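Local coordinates for chorismate mutase (Burkholderia thailandensis, PDB 6CNZ), which probably catalyses the Claisen rearrangement of chorismate to prephenate, a step toward phenylalanine and tyrosine, as an all-helical type II chorismate mutase, at residues Val34-Trp39 and Gly102-Leu107; Glu59-Ala64 and Leu118-Ile123; Ala70-Phe75 and Ala124-Val129; Ser83-Asn88 and Lys160-Thr165. All coordinates share one frame; numbering follows the deposited sequence.

Contact 1 (Val34-Trp39 and Gly102-Leu107)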
loop_
_atom_site.group_PDB
_atom_site.type_symbol
_atom_site.label_atom_id
_atom_site.label_comp_id
_atom_site.label_asym_id
_atom_site.label_seq_id
_atom_site.Cartn_x
_atom_site.Cartn_y
_atom_site.Cartn_z
ATOM N N VAL A 34 5.331 12.903 -3.469
ATOM C CA VAL A 34 4.878 14.287 -3.328
ATOM C C VAL A 34 6.066 15.183 -2.999
ATOM O O VAL A 34 6.302 16.202 -3.656
ATOM C CB VAL A 34 3.780 14.404 -2.246
ATOM C CG1 VAL A 34 3.410 15.868 -2.040
ATOM C CG2 VAL A 34 2.536 13.597 -2.607
ATOM N N ALA A 35 6.831 14.806 -1.968
ATOM C CA ALA A 35 7.987 15.599 -1.568
ATOM C C ALA A 35 8.964 15.747 -2.720
ATOM O O ALA A 35 9.453 16.849 -2.997
ATOM C CB ALA A 35 8.682 14.951 -0.365
ATOM N N HIS A 36 9.270 14.633 -3.389
ATOM C CA HIS A 36 10.192 14.640 -4.522
ATOM C C HIS A 36 9.724 15.615 -5.612
ATOM O O HIS A 36 10.500 16.443 -6.106
ATOM C CB HIS A 36 10.318 13.199 -5.045
ATOM C CG HIS A 36 11.408 12.978 -6.052
ATOM N ND1 HIS A 36 11.704 11.723 -6.551
ATOM C CD2 HIS A 36 12.267 13.833 -6.657
ATOM C CE1 HIS A 36 12.686 11.818 -7.432
ATOM N NE2 HIS A 36 13.045 13.086 -7.514
ATOM N N TRP A 37 8.445 15.559 -5.977
ATOM C CA TRP A 37 7.925 16.511 -6.961
ATOM C C TRP A 37 8.050 17.958 -6.475
ATOM O O TRP A 37 8.465 18.846 -7.236
ATOM C CB TRP A 37 6.469 16.175 -7.280
ATOM C CG TRP A 37 5.922 16.978 -8.397
ATOM C CD1 TRP A 37 5.964 16.664 -9.735
ATOM C CD2 TRP A 37 5.252 18.245 -8.301
ATOM N NE1 TRP A 37 5.347 17.651 -10.465
ATOM C CE2 TRP A 37 4.906 18.633 -9.614
ATOM C CE3 TRP A 37 4.914 19.086 -7.237
ATOM C CZ2 TRP A 37 4.238 19.834 -9.891
ATOM C CZ3 TRP A 37 4.238 20.287 -7.515
ATOM C CH2 TRP A 37 3.912 20.644 -8.829
ATOM N N LYS A 38 7.713 18.214 -5.207
ATOM C CA LYS A 38 7.803 19.578 -4.664
ATOM C C LYS A 38 9.246 20.061 -4.550
ATOM O O LYS A 38 9.512 21.257 -4.724
ATOM C CB LYS A 38 7.108 19.635 -3.304
ATOM C CG LYS A 38 5.582 19.486 -3.409
ATOM C CD LYS A 38 4.915 19.585 -2.041
ATOM C CE LYS A 38 3.406 19.851 -2.147
ATOM N NZ LYS A 38 2.686 19.359 -0.923
ATOM N N TRP A 39 10.185 19.144 -4.282
ATOM C CA TRP A 39 11.604 19.491 -4.216
ATOM C C TRP A 39 12.120 19.984 -5.564
ATOM O O TRP A 39 12.921 20.933 -5.632
ATOM C CB TRP A 39 12.406 18.269 -3.759
ATOM C CG TRP A 39 13.907 18.480 -3.699
ATOM C CD1 TRP A 39 14.819 18.168 -4.662
ATOM C CD2 TRP A 39 14.647 19.067 -2.617
ATOM N NE1 TRP A 39 16.086 18.495 -4.236
ATOM C CE2 TRP A 39 16.006 19.055 -2.986
ATOM C CE3 TRP A 39 14.291 19.566 -1.351
ATOM C CZ2 TRP A 39 17.019 19.544 -2.149
ATOM C CZ3 TRP A 39 15.303 20.056 -0.509
ATOM C CH2 TRP A 39 16.648 20.034 -0.914
ATOM N N GLY A 102 17.078 10.651 -10.196
ATOM C CA GLY A 102 15.937 10.253 -10.982
ATOM C C GLY A 102 14.820 11.270 -10.951
ATOM O O GLY A 102 14.727 12.097 -10.045
ATOM N N PRO A 103 13.946 11.229 -11.953
ATOM C CA PRO A 103 12.890 12.243 -12.056
ATOM C C PRO A 103 11.739 11.967 -11.106
ATOM O O PRO A 103 11.480 10.826 -10.715
ATOM C CB PRO A 103 12.429 12.127 -13.513
ATOM C CG PRO A 103 12.713 10.672 -13.876
ATOM C CD PRO A 103 13.929 10.261 -13.072
ATOM N N ALA A 104 11.029 13.042 -10.744
ATOM C CA ALA A 104 9.917 12.842 -9.824
ATOM C C ALA A 104 8.687 12.337 -10.580
ATOM O O ALA A 104 8.405 12.805 -11.681
ATOM C CB ALA A 104 9.580 14.143 -9.093
ATOM N N PRO A 105 7.939 11.393 -10.018
ATOM C CA PRO A 105 6.646 11.034 -10.621
ATOM C C PRO A 105 5.735 12.252 -10.702
ATOM O O PRO A 105 5.696 13.088 -9.794
ATOM C CB PRO A 105 6.079 9.975 -9.665
ATOM C CG PRO A 105 7.243 9.522 -8.809
ATOM C CD PRO A 105 8.231 10.643 -8.780
ATOM N N ASP A 106 5.010 12.360 -11.803
ATOM C CA ASP A 106 4.122 13.500 -11.994
ATOM C C ASP A 106 3.059 13.562 -10.899
ATOM O O ASP A 106 2.298 12.610 -10.698
ATOM C CB ASP A 106 3.458 13.423 -13.361
ATOM C CG ASP A 106 2.550 14.613 -13.625
ATOM O OD1 ASP A 106 3.073 15.740 -13.725
ATOM O OD2 ASP A 106 1.320 14.424 -13.717
ATOM N N LEU A 107 2.986 14.703 -10.209
ATOM C CA LEU A 107 2.041 14.825 -9.109
ATOM C C LEU A 107 0.598 14.694 -9.600
ATOM O O LEU A 107 -0.214 13.999 -8.982
ATOM C CB LEU A 107 2.256 16.152 -8.389
ATOM C CG LEU A 107 1.376 16.387 -7.167
ATOM C CD1 LEU A 107 1.675 15.318 -6.114
ATOM C CD2 LEU A 107 1.598 17.780 -6.603
#
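His36 and Trp37 of helix 31-41 rest on Gly102-Leu107, the proline-bearing connection that runs into the N-terminus of helix 107-129 in this all-helical chorismate mutase. Ala104 CB fits between the His36 ring and the backbone of Trp37. It lies over one face of the imidazole, 3.8 Å from the ring centroid and offset toward the rim, and the same methyl sits 3.6 Å from Trp37 CA. At the edge of the imidazole, near its plane, Gly102 O takes a weak hydrogen bond from His36 NE2 (3.2 Å), bent to 122° at the hydrogen. Gly102 itself has a positive phi of 89°, a backbone conformation open to glycine. Trp37 CG is anti to the backbone N (chi1 -172°), and the indole crosses the Leu107 side chain at about a right angle. Leu107 CB sits over the five-membered ring, 3.7 Å from its centroid, while Leu107 CD2 reaches Trp37 CE3 on the six-membered ring at 3.6 Å. Leu107 CD1 turns to Val34 CG2, at 4.0 Å. Just before Leu107, Asp106 is the N-cap: its OD2 accepts a hydrogen bond from Thr109 N. Helix 107-129 continues the packing by placing Thr111 and Leu115 against Val34, helix 69-96 covers Ala35 with Leu90 and Trp94, and Thr109 of the second subunit packs on Pro103.

Contact 2 (Glu59-Ala64 and Leu118-Ile123)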
loop_
_atom_site.group_PDB
_atom_site.type_symbol
_atom_site.label_atom_id
_atom_site.label_comp_id
_atom_site.label_asym_id
_atom_site.label_seq_id
_atom_site.Cartn_x
_atom_site.Cartn_y
_atom_site.Cartn_z
ATOM N N GLU A 59 -15.660 15.437 4.907
ATOM C CA GLU A 59 -16.856 15.561 5.728
ATOM C C GLU A 59 -18.088 15.103 4.961
ATOM O O GLU A 59 -18.947 14.409 5.518
ATOM C CB GLU A 59 -17.016 17.000 6.223
ATOM C CG GLU A 59 -16.124 17.336 7.422
ATOM C CD GLU A 59 -16.596 18.571 8.171
ATOM O OE1 GLU A 59 -15.823 19.550 8.267
ATOM O OE2 GLU A 59 -17.749 18.562 8.655
ATOM N N LYS A 60 -18.166 15.441 3.668
ATOM C CA LYS A 60 -19.315 15.031 2.862
ATOM C C LYS A 60 -19.315 13.522 2.611
ATOM O O LYS A 60 -20.372 12.883 2.666
ATOM C CB LYS A 60 -19.342 15.812 1.544
ATOM N N ARG A 61 -18.153 12.925 2.349
ATOM C CA ARG A 61 -18.111 11.475 2.152
ATOM C C ARG A 61 -18.409 10.713 3.442
ATOM O O ARG A 61 -19.049 9.652 3.404
ATOM C CB ARG A 61 -16.756 11.053 1.599
ATOM C CG ARG A 61 -16.524 11.440 0.160
ATOM C CD ARG A 61 -15.063 11.287 -0.212
ATOM N NE ARG A 61 -14.881 11.421 -1.654
ATOM C CZ ARG A 61 -14.416 10.464 -2.450
ATOM N NH1 ARG A 61 -14.046 9.295 -1.949
ATOM N NH2 ARG A 61 -14.305 10.689 -3.752
ATOM N N ALA A 62 -17.939 11.218 4.587
ATOM C CA ALA A 62 -18.216 10.552 5.859
ATOM C C ALA A 62 -19.714 10.408 6.085
ATOM O O ALA A 62 -20.202 9.323 6.412
ATOM C CB ALA A 62 -17.567 11.318 7.012
ATOM N N THR A 63 -20.461 11.494 5.903
ATOM C CA THR A 63 -21.913 11.451 6.046
ATOM C C THR A 63 -22.527 10.359 5.181
ATOM O O THR A 63 -23.357 9.572 5.649
ATOM C CB THR A 63 -22.501 12.808 5.674
ATOM O OG1 THR A 63 -21.885 13.820 6.478
ATOM C CG2 THR A 63 -23.994 12.814 5.909
ATOM N N ALA A 64 -22.127 10.297 3.912
ATOM C CA ALA A 64 -22.632 9.255 3.024
ATOM C C ALA A 64 -22.357 7.862 3.575
ATOM O O ALA A 64 -23.188 6.961 3.432
ATOM C CB ALA A 64 -22.015 9.410 1.636
ATOM N N LEU A 118 -7.289 6.642 -2.105
ATOM C CA LEU A 118 -7.157 6.233 -0.709
ATOM C C LEU A 118 -8.137 6.976 0.196
ATOM O O LEU A 118 -8.515 6.457 1.256
ATOM C CB LEU A 118 -5.717 6.421 -0.238
ATOM C CG LEU A 118 -4.832 5.275 -0.748
ATOM C CD1 LEU A 118 -3.359 5.631 -0.675
ATOM C CD2 LEU A 118 -5.102 3.988 -0.008
ATOM N N THR A 119 -8.578 8.173 -0.207
ATOM C CA THR A 119 -9.600 8.875 0.560
ATOM C C THR A 119 -10.811 7.983 0.799
ATOM O O THR A 119 -11.218 7.765 1.945
ATOM C CB THR A 119 -10.009 10.161 -0.152
ATOM O OG1 THR A 119 -8.881 11.042 -0.222
ATOM C CG2 THR A 119 -11.131 10.842 0.613
ATOM N N GLN A 120 -11.370 7.416 -0.270
ATOM C CA GLN A 120 -12.547 6.565 -0.112
ATOM C C GLN A 120 -12.234 5.284 0.658
ATOM O O GLN A 120 -13.065 4.820 1.446
ATOM C CB GLN A 120 -13.154 6.220 -1.473
ATOM C CG GLN A 120 -14.486 5.443 -1.360
ATOM C CD GLN A 120 -15.497 6.077 -0.377
ATOM O OE1 GLN A 120 -15.683 7.299 -0.344
ATOM N NE2 GLN A 120 -16.150 5.236 0.421
ATOM N N SER A 121 -11.072 4.665 0.411
ATOM C CA SER A 121 -10.731 3.440 1.142
ATOM C C SER A 121 -10.547 3.725 2.628
ATOM O O SER A 121 -11.001 2.951 3.479
ATOM C CB SER A 121 -9.457 2.807 0.576
ATOM O OG SER A 121 -9.538 2.655 -0.824
ATOM N N LEU A 122 -9.886 4.832 2.952
ATOM C CA LEU A 122 -9.695 5.207 4.347
ATOM C C LEU A 122 -11.016 5.523 5.024
ATOM O O LEU A 122 -11.231 5.141 6.182
ATOM C CB LEU A 122 -8.756 6.402 4.433
ATOM C CG LEU A 122 -7.298 5.987 4.243
ATOM C CD1 LEU A 122 -6.395 7.213 4.224
ATOM C CD2 LEU A 122 -6.887 5.040 5.369
ATOM N N ILE A 123 -11.917 6.223 4.328
ATOM C CA ILE A 123 -13.201 6.540 4.948
ATOM C C ILE A 123 -13.988 5.267 5.212
ATOM O O ILE A 123 -14.583 5.105 6.281
ATOM C CB ILE A 123 -13.996 7.538 4.088
ATOM C CG1 ILE A 123 -13.313 8.897 4.142
ATOM C CG2 ILE A 123 -15.429 7.660 4.585
ATOM C CD1 ILE A 123 -14.136 9.994 3.542
#
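Thr119 is the first residue of helix segment 118-123 to meet Arg61, its methyl CG2 lying 4.0 Å from Arg61 CD, with the two side chains crossing at about a right angle. One residue on, Gln120 leaves its helix with CG anti to the backbone N and then bends at chi2 (49°), which swings CD back toward helix 48-64. Its OE1 comes to 3.0 Å from Arg61 NH1, and the amide and guanidinium planes are turned 37° apart. The other end of that amide has a weak hydrogen bond, from Gln120 NE2 to Asn65 OD1. The charge of Arg61 is met by Asp57 OD2, which forms a salt bridge with NE from one turn earlier on the same helix. Extended from CG to NE, the arginine chain reaches the 119-120 turn, with Gln120 CA at the guanidinium edge and Arg61 NH1 3.2 Å from Gln120 CB. Ile123, one helical turn beyond Thr119, packs its CD1 against the base of the arginine side chain, 3.4 Å from Arg61 CB and 4.1 Å from Ala62 N. The segment axes run in the same general sense, inclined at 44° and 10.4 Å apart at closest approach, a separation spanned by the arginine side chain. Leu118 and Leu122 face helix 15-29 instead. This is helix-helix packing within the all-alpha fold of a type II chorismate mutase, between helices 48-64 and 107-129.

Contact 3 (Ala70-Phe75 and Ala124-Val129)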
loop_
_atom_site.group_PDB
_atom_site.type_symbol
_atom_site.label_atom_id
_atom_site.label_comp_id
_atom_site.label_asym_id
_atom_site.label_seq_id
_atom_site.Cartn_x
_atom_site.Cartn_y
_atom_site.Cartn_z
ATOM N N ALA A 70 -17.044 14.752 12.179
ATOM C CA ALA A 70 -15.913 15.324 12.905
ATOM C C ALA A 70 -14.832 14.277 13.151
ATOM O O ALA A 70 -13.636 14.586 13.123
ATOM C CB ALA A 70 -16.394 15.939 14.221
ATOM N N TYR A 71 -15.238 13.034 13.399
ATOM C CA TYR A 71 -14.284 11.945 13.552
ATOM C C TYR A 71 -13.485 11.733 12.273
ATOM O O TYR A 71 -12.262 11.565 12.314
ATOM C CB TYR A 71 -15.048 10.686 13.920
ATOM C CG TYR A 71 -14.237 9.451 14.155
ATOM C CD1 TYR A 71 -13.209 9.439 15.077
ATOM C CD2 TYR A 71 -14.543 8.274 13.488
ATOM C CE1 TYR A 71 -12.483 8.296 15.314
ATOM C CE2 TYR A 71 -13.832 7.120 13.720
ATOM C CZ TYR A 71 -12.802 7.133 14.641
ATOM O OH TYR A 71 -12.091 5.976 14.882
ATOM N N ALA A 72 -14.158 11.742 11.122
ATOM C CA ALA A 72 -13.436 11.587 9.864
ATOM C C ALA A 72 -12.557 12.799 9.582
ATOM O O ALA A 72 -11.416 12.644 9.139
ATOM C CB ALA A 72 -14.415 11.356 8.720
ATOM N N ARG A 73 -13.059 14.007 9.853
ATOM C CA ARG A 73 -12.268 15.208 9.589
ATOM C C ARG A 73 -10.989 15.206 10.415
ATOM O O ARG A 73 -9.886 15.392 9.881
ATOM C CB ARG A 73 -13.084 16.471 9.881
ATOM C CG ARG A 73 -12.310 17.757 9.587
ATOM C CD ARG A 73 -12.973 19.016 10.162
ATOM N NE ARG A 73 -12.272 20.203 9.672
ATOM C CZ ARG A 73 -12.569 20.833 8.537
ATOM N NH1 ARG A 73 -13.574 20.407 7.782
ATOM N NH2 ARG A 73 -11.873 21.895 8.159
ATOM N N THR A 74 -11.121 14.977 11.721
ATOM C CA THR A 74 -9.947 14.896 12.582
ATOM C C THR A 74 -8.963 13.847 12.082
ATOM O O THR A 74 -7.756 14.101 12.021
ATOM C CB THR A 74 -10.374 14.576 14.013
ATOM O OG1 THR A 74 -11.123 15.671 14.526
ATOM C CG2 THR A 74 -9.152 14.354 14.897
ATOM N N PHE A 75 -9.465 12.663 11.710
ATOM C CA PHE A 75 -8.591 11.623 11.182
ATOM C C PHE A 75 -7.837 12.116 9.954
ATOM O O PHE A 75 -6.654 11.798 9.778
ATOM C CB PHE A 75 -9.397 10.369 10.853
ATOM C CG PHE A 75 -8.576 9.241 10.259
ATOM C CD1 PHE A 75 -7.773 8.446 11.068
ATOM C CD2 PHE A 75 -8.626 8.968 8.902
ATOM C CE1 PHE A 75 -7.027 7.403 10.537
ATOM C CE2 PHE A 75 -7.887 7.921 8.353
ATOM C CZ PHE A 75 -7.083 7.133 9.175
ATOM N N ALA A 124 -13.978 4.331 4.262
ATOM C CA ALA A 124 -14.648 3.054 4.485
ATOM C C ALA A 124 -13.954 2.241 5.577
ATOM O O ALA A 124 -14.618 1.562 6.374
ATOM C CB ALA A 124 -14.710 2.262 3.178
ATOM N N ALA A 125 -12.618 2.292 5.631
ATOM C CA ALA A 125 -11.905 1.575 6.682
ATOM C C ALA A 125 -12.192 2.179 8.051
ATOM O O ALA A 125 -12.360 1.449 9.031
ATOM C CB ALA A 125 -10.399 1.579 6.410
ATOM N N LEU A 126 -12.249 3.513 8.132
ATOM C CA LEU A 126 -12.564 4.175 9.394
ATOM C C LEU A 126 -13.960 3.800 9.880
ATOM O O LEU A 126 -14.176 3.602 11.083
ATOM C CB LEU A 126 -12.445 5.691 9.219
ATOM C CG LEU A 126 -12.200 6.580 10.444
ATOM C CD1 LEU A 126 -10.882 6.218 11.137
ATOM C CD2 LEU A 126 -12.186 8.036 10.007
ATOM N N ALA A 127 -14.923 3.713 8.954
ATOM C CA ALA A 127 -16.282 3.313 9.316
ATOM C C ALA A 127 -16.297 1.970 10.031
ATOM O O ALA A 127 -17.102 1.757 10.943
ATOM C CB ALA A 127 -17.169 3.244 8.072
ATOM N N ARG A 128 -15.427 1.040 9.624
ATOM C CA ARG A 128 -15.413 -0.249 10.306
ATOM C C ARG A 128 -14.733 -0.166 11.657
ATOM O O ARG A 128 -14.976 -1.024 12.513
ATOM C CB ARG A 128 -14.727 -1.315 9.455
ATOM C CG ARG A 128 -15.554 -1.752 8.252
ATOM C CD ARG A 128 -14.740 -2.636 7.337
ATOM N NE ARG A 128 -15.386 -2.821 6.042
ATOM C CZ ARG A 128 -14.868 -3.539 5.054
ATOM N NH1 ARG A 128 -13.700 -4.140 5.223
ATOM N NH2 ARG A 128 -15.512 -3.654 3.898
ATOM N N VAL A 129 -13.881 0.834 11.863
ATOM C CA VAL A 129 -13.213 0.994 13.151
ATOM C C VAL A 129 -14.067 1.788 14.135
ATOM O O VAL A 129 -13.902 1.633 15.352
ATOM C CB VAL A 129 -11.831 1.627 12.911
ATOM C CG1 VAL A 129 -11.195 2.112 14.197
ATOM C CG2 VAL A 129 -10.925 0.603 12.226
#
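Tyr71 and Phe75 both hold CG anti to the backbone N (chi1 -179° and 178°), and Leu126 CG on the facing helix is also anti, though less exactly; the leucine meets both aromatic side chains, which are set a turn apart. Leu126 CD1 lies over one face of the Phe75 ring, 3.9 Å from the centroid and offset toward the rim, and also nears Tyr71 OH. Leu126 CD2 reaches Phe75 CB at 3.7 Å and Ala72 CA at 3.8 Å, the small alanine letting the methyl come close to the backbone. The methine carbon CG meets Tyr71 CE2, also at 3.7 Å. Farther along helix 107-129, Val129 CG1 comes to 4.0 Å from Tyr71 OH. The axes of segments 70-75 and 124-129 are inclined at 122° and come to 11.0 Å. Ala72 also packs on Val58 and Ala62 of helix 48-64, while Val129 lies against Leu17 and Leu20 of helix 15-29. No hydrogen bond links the two segments: they are held by apolar burial and one CH-pi contact, and the tyrosine hydroxyl beside this apolar contact is hydrogen-bonded to Val170 O, a backbone carbonyl near the C-terminal end of the chain.

Contact 4 (Ser83-Asn88 and Lys160-Thr165)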
loop_
_atom_site.group_PDB
_atom_site.type_symbol
_atom_site.label_atom_id
_atom_site.label_comp_id
_atom_site.label_asym_id
_atom_site.label_seq_id
_atom_site.Cartn_x
_atom_site.Cartn_y
_atom_site.Cartn_z
ATOM N N SER A 83 1.622 13.477 6.571
ATOM C CA SER A 83 2.242 13.677 5.263
ATOM C C SER A 83 3.245 14.828 5.313
ATOM O O SER A 83 4.402 14.683 4.899
ATOM C CB SER A 83 1.152 13.939 4.216
ATOM O OG SER A 83 1.706 14.169 2.935
ATOM N N LYS A 84 2.832 15.969 5.865
ATOM C CA LYS A 84 3.718 17.132 5.885
ATOM C C LYS A 84 4.940 16.886 6.764
ATOM O O LYS A 84 6.049 17.318 6.434
ATOM C CB LYS A 84 2.944 18.369 6.360
ATOM C CG LYS A 84 2.003 18.919 5.304
ATOM C CD LYS A 84 0.902 19.791 5.897
ATOM C CE LYS A 84 1.404 21.144 6.349
ATOM N NZ LYS A 84 0.254 22.024 6.754
ATOM N N GLN A 85 4.749 16.214 7.900
ATOM C CA GLN A 85 5.871 15.819 8.738
ATOM C C GLN A 85 6.895 15.014 7.938
ATOM O O GLN A 85 8.096 15.310 7.958
ATOM C CB GLN A 85 5.331 15.008 9.921
ATOM C CG GLN A 85 6.307 14.660 11.010
ATOM C CD GLN A 85 5.660 13.722 12.014
ATOM O OE1 GLN A 85 4.463 13.823 12.280
ATOM N NE2 GLN A 85 6.426 12.770 12.523
ATOM N N LEU A 86 6.440 13.967 7.260
ATOM C CA LEU A 86 7.348 13.159 6.453
ATOM C C LEU A 86 8.016 14.000 5.364
ATOM O O LEU A 86 9.234 13.916 5.159
ATOM C CB LEU A 86 6.587 11.972 5.834
ATOM C CG LEU A 86 7.415 10.948 5.040
ATOM C CD1 LEU A 86 8.723 10.630 5.758
ATOM C CD2 LEU A 86 6.632 9.656 4.822
ATOM N N GLN A 87 7.235 14.817 4.647
ATOM C CA GLN A 87 7.809 15.625 3.563
ATOM C C GLN A 87 8.874 16.580 4.089
ATOM O O GLN A 87 9.919 16.769 3.456
ATOM C CB GLN A 87 6.719 16.418 2.826
ATOM C CG GLN A 87 5.660 15.579 2.075
ATOM C CD GLN A 87 4.537 16.456 1.503
ATOM O OE1 GLN A 87 4.802 17.443 0.824
ATOM N NE2 GLN A 87 3.286 16.112 1.813
ATOM N N ASN A 88 8.614 17.217 5.231
ATOM C CA ASN A 88 9.623 18.095 5.808
ATOM C C ASN A 88 10.875 17.325 6.204
ATOM O O ASN A 88 11.996 17.814 6.005
ATOM C CB ASN A 88 9.045 18.853 6.995
ATOM C CG ASN A 88 8.382 20.139 6.561
ATOM O OD1 ASN A 88 9.049 21.021 6.029
ATOM N ND2 ASN A 88 7.058 20.232 6.731
ATOM N N LYS A 160 7.983 6.032 10.030
ATOM C CA LYS A 160 7.380 5.323 11.149
ATOM C C LYS A 160 6.859 6.289 12.208
ATOM O O LYS A 160 5.785 6.067 12.776
ATOM C CB LYS A 160 8.393 4.351 11.747
ATOM C CG LYS A 160 8.668 3.148 10.852
ATOM C CD LYS A 160 9.437 2.086 11.632
ATOM C CE LYS A 160 10.701 2.674 12.209
ATOM N NZ LYS A 160 11.592 1.617 12.729
ATOM N N ASP A 161 7.607 7.364 12.496
ATOM C CA ASP A 161 7.102 8.386 13.416
ATOM C C ASP A 161 5.836 9.042 12.869
ATOM O O ASP A 161 4.847 9.227 13.597
ATOM C CB ASP A 161 8.173 9.444 13.676
ATOM C CG ASP A 161 9.256 8.961 14.637
ATOM O OD1 ASP A 161 9.131 7.831 15.162
ATOM O OD2 ASP A 161 10.228 9.712 14.869
ATOM N N ALA A 162 5.838 9.372 11.575
ATOM C CA ALA A 162 4.673 10.019 10.987
ATOM C C ALA A 162 3.462 9.095 10.994
ATOM O O ALA A 162 2.329 9.578 11.086
ATOM C CB ALA A 162 4.996 10.498 9.565
ATOM N N LEU A 163 3.665 7.774 10.890
ATOM C CA LEU A 163 2.519 6.867 10.940
ATOM C C LEU A 163 1.836 6.936 12.299
ATOM O O LEU A 163 0.605 6.849 12.379
ATOM C CB LEU A 163 2.945 5.430 10.630
ATOM C CG LEU A 163 1.916 4.287 10.669
ATOM C CD1 LEU A 163 0.838 4.454 9.622
ATOM C CD2 LEU A 163 2.608 2.944 10.477
ATOM N N GLY A 164 2.615 7.140 13.367
ATOM C CA GLY A 164 2.013 7.363 14.679
ATOM C C GLY A 164 1.152 8.616 14.703
ATOM O O GLY A 164 0.022 8.596 15.191
ATOM N N THR A 165 1.673 9.721 14.151
ATOM C CA THR A 165 0.864 10.930 13.987
ATOM C C THR A 165 -0.444 10.619 13.268
ATOM O O THR A 165 -1.522 11.037 13.706
ATOM C CB THR A 165 1.653 11.994 13.216
ATOM O OG1 THR A 165 2.841 12.325 13.937
ATOM C CG2 THR A 165 0.826 13.267 13.018
#
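Thr165 OG1 donates to Gln85 OE1 at 2.8 Å, in the plane of the amide and on a lone pair, with a C=O...donor angle of 131°. Thr165 OG1 lies anti to its own carbonyl carbon, and the Gln85 chain runs out extended beyond CG, with CG anti to the backbone N (chi1 -172°); the two side chains approach each other obliquely. The hydroxyl fixes which way the amide is turned and leaves NE2 on the side of the preceding turn, where it lies 3.6 Å from Ala162 N and 3.9 Å from Asp161 CB. The glutamine amide thus spans one turn of helix 157-166, from Asp161 and Ala162 to Thr165. Helix 69-96, the longest of this all-alpha chorismate mutase, here meets the short helix 157-166: segments 83-88 and 160-165 run nearly antiparallel (162°), their axes within 8.9 Å. The small Ala162 is consistent with this closeness; its CB points toward the other helix and stands 4.3 Å from Leu86 CB, and the CA atoms of these two residues are 6.1 Å apart. Leu28 of helix 15-29 touches both Leu86 and Ala162, so a third helix packs on both members of this pair. Leu86 also meets Ala158 and Gln159, earlier on helix 157-166. Around on another side of helix 69-96, Gln87 NE2 donates to Ser83 OG at 2.7 Å, with the serine oxygen in the amide plane, while Gln87 OE1 has a weak hydrogen bond from Lys38 NZ of helix 31-41.

In the fold
Contacts 2 and 3 form one patch, their centres 8 Å apart: both use helix 107-129, and helices 48-64 and 69-96 join them through the Glu59-Arg73 salt bridge and the Ala62-Ala72 contact. Contact 1 lies across the chain's centre from contact 3, about 29 Å between centres. Contact 4 shares helix 69-96 with contact 3, about 19 Å between centres, and touches contact 1 at Gln87, where Val34 CG1 is 3.6 Å from Gln87 OE1. A nitrate ion, probably from the crystallisation liquor, sits about 4 Å from the Val34 side chain and may mark a pocket; as in relatives, the active site probably lies within the helical bundle. Contacts 1 and 3 both reach the second subunit.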